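Local coordinates for protein 16S rRNA methyltransferase (Streptomyces sp. DSM 40477, PDB 3MQ2) that methylates N1 of adenine 1408 in 16S rRNA, using S-adenosyl-L-methionine as methyl donor, and so confers resistance to aminoglycosides such as kanamycin, neomycin and apramycin, at residues S62-I67 against L83-A88. Numbering follows the deposited sequence.
Sequences SRMEKI and LLYLWA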
# COMPACT_ATOMS: atom_id res chain seq x y z
N SER A 62 14.97 4.43 -5.78
CA SER A 62 16.17 3.76 -5.26
C SER A 62 15.84 2.66 -4.26
O SER A 62 16.58 1.67 -4.16
CB SER A 62 17.12 4.77 -4.62
OG SER A 62 16.58 5.29 -3.42
N ARG A 63 14.74 2.81 -3.52
CA ARG A 63 14.38 1.84 -2.49
C ARG A 63 14.06 0.47 -3.08
O ARG A 63 14.32 -0.56 -2.47
CB ARG A 63 13.16 2.31 -1.68
CG ARG A 63 13.35 3.58 -0.88
CD ARG A 63 14.40 3.43 0.21
NE ARG A 63 14.16 2.31 1.12
CZ ARG A 63 13.14 2.22 1.97
NH1 ARG A 63 12.23 3.18 2.03
NH2 ARG A 63 13.02 1.16 2.75
N MET A 64 13.50 0.48 -4.28
CA MET A 64 13.02 -0.73 -4.92
C MET A 64 14.09 -1.45 -5.76
O MET A 64 13.81 -2.47 -6.37
CB MET A 64 11.82 -0.39 -5.81
CG MET A 64 10.63 0.22 -5.04
SD MET A 64 9.24 0.65 -6.13
CE MET A 64 9.81 2.21 -6.82
N GLU A 65 15.31 -0.92 -5.77
CA GLU A 65 16.34 -1.44 -6.68
C GLU A 65 16.56 -2.95 -6.57
O GLU A 65 16.39 -3.68 -7.54
CB GLU A 65 17.68 -0.73 -6.50
CG GLU A 65 18.77 -1.33 -7.38
CD GLU A 65 20.16 -0.82 -7.04
OE1 GLU A 65 20.27 0.32 -6.53
OE2 GLU A 65 21.14 -1.56 -7.28
N LYS A 66 16.97 -3.40 -5.38
CA LYS A 66 17.34 -4.80 -5.18
C LYS A 66 16.21 -5.77 -5.50
O LYS A 66 16.41 -6.72 -6.26
CB LYS A 66 17.83 -5.03 -3.75
CG LYS A 66 18.07 -6.50 -3.42
CD LYS A 66 17.82 -6.79 -1.95
CE LYS A 66 17.77 -8.28 -1.69
NZ LYS A 66 16.72 -8.95 -2.51
N ILE A 67 15.04 -5.56 -4.91
CA ILE A 67 13.96 -6.53 -5.04
C ILE A 67 13.36 -6.53 -6.45
O ILE A 67 12.99 -7.58 -6.96
CB ILE A 67 12.88 -6.34 -3.96
CG1 ILE A 67 13.52 -6.48 -2.58
CG2 ILE A 67 11.78 -7.38 -4.11
CD1 ILE A 67 12.53 -6.73 -1.47
N LEU A 83 4.53 -9.54 -10.96
CA LEU A 83 4.95 -8.48 -10.04
C LEU A 83 5.57 -7.34 -10.84
O LEU A 83 6.47 -7.54 -11.65
CB LEU A 83 5.96 -9.05 -9.04
CG LEU A 83 6.55 -8.09 -8.00
CD1 LEU A 83 5.44 -7.37 -7.21
CD2 LEU A 83 7.45 -8.89 -7.05
N LEU A 84 5.07 -6.14 -10.60
CA LEU A 84 5.50 -4.97 -11.33
C LEU A 84 5.74 -3.83 -10.34
O LEU A 84 4.84 -3.46 -9.60
CB LEU A 84 4.40 -4.58 -12.33
CG LEU A 84 4.53 -3.25 -13.06
CD1 LEU A 84 5.73 -3.27 -13.98
CD2 LEU A 84 3.25 -2.99 -13.85
N TYR A 85 6.96 -3.31 -10.33
CA TYR A 85 7.30 -2.16 -9.50
C TYR A 85 7.28 -0.89 -10.35
O TYR A 85 7.87 -0.84 -11.44
CB TYR A 85 8.69 -2.34 -8.89
CG TYR A 85 8.72 -3.42 -7.83
CD1 TYR A 85 8.26 -3.17 -6.56
CD2 TYR A 85 9.19 -4.70 -8.13
CE1 TYR A 85 8.27 -4.16 -5.59
CE2 TYR A 85 9.20 -5.70 -7.18
CZ TYR A 85 8.74 -5.42 -5.91
OH TYR A 85 8.75 -6.41 -4.96
N LEU A 86 6.61 0.15 -9.85
CA LEU A 86 6.46 1.40 -10.59
C LEU A 86 6.95 2.59 -9.77
O LEU A 86 6.87 2.60 -8.55
CB LEU A 86 4.98 1.63 -10.94
CG LEU A 86 4.30 0.56 -11.79
CD1 LEU A 86 2.86 0.98 -12.10
CD2 LEU A 86 5.06 0.32 -13.10
N TRP A 87 7.44 3.61 -10.46
CA TRP A 87 7.93 4.82 -9.81
C TRP A 87 6.83 5.85 -9.86
O TRP A 87 6.52 6.35 -10.94
CB TRP A 87 9.12 5.33 -10.61
CG TRP A 87 9.91 6.44 -9.99
CD1 TRP A 87 9.98 6.80 -8.67
CD2 TRP A 87 10.77 7.35 -10.70
NE1 TRP A 87 10.85 7.87 -8.51
CE2 TRP A 87 11.34 8.22 -9.74
CE3 TRP A 87 11.13 7.49 -12.04
CZ2 TRP A 87 12.24 9.23 -10.09
CZ3 TRP A 87 12.02 8.50 -12.39
CH2 TRP A 87 12.56 9.36 -11.42
N ALA A 88 6.23 6.16 -8.73
CA ALA A 88 5.10 7.09 -8.72
C ALA A 88 4.75 7.50 -7.31
O ALA A 88 4.98 6.76 -6.37
CB ALA A 88 3.88 6.46 -9.39
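Met64 and Tyr85 carry most of this contact, a worked example of how the segment at the start of a crossover helix packs against the following strand without a hydrogen bond between the two. The sulfur makes a Met-aromatic contact: SD of Met64 lies obliquely, 5.2 Å from the centroid of the Tyr85 ring and 66° off the ring normal. Its closest ring atom is CD1 of Tyr85, 4.0 Å from SD, on the part of the ring near CB. The Met64 chain runs extended through chi2 (178°) and then bends at chi3 (-80°), which turns the terminal methyl onto the backbone of the strand, where CE comes within 3.4 Å of Leu86 O.

A second contact lies at the other end of the tyrosine. Ile67, three residues on from Met64 and in helix 65-71, brings its CG2 branch to the phenol tip, 3.3 Å from Tyr85 OH, with an apolar contact of 4.0 Å to Tyr85 CZ. Methionine touches the CB end and isoleucine the hydroxyl end of one buried side chain. The hydroxyl finds its polar partner elsewhere, in a hydrogen bond with Gly39 O, just before helix 40-48; Tyr43 of that helix also touches both Ile67 and Tyr85.

Met64 also packs on Asp58, which probably binds S-adenosyl-L-methionine, while Arg63 and Ala88 touch the bound S-adenosyl-L-homocysteine. The arrangement is a beta-alpha-beta crossover, strand 52-58, helix 65-71, strand 83-87, the last being the end strand of the seven-stranded Rossmann-like (class I) methyltransferase sheet, with Tyr85 also hydrogen-bonded through its backbone to Val7 of strand 5-8.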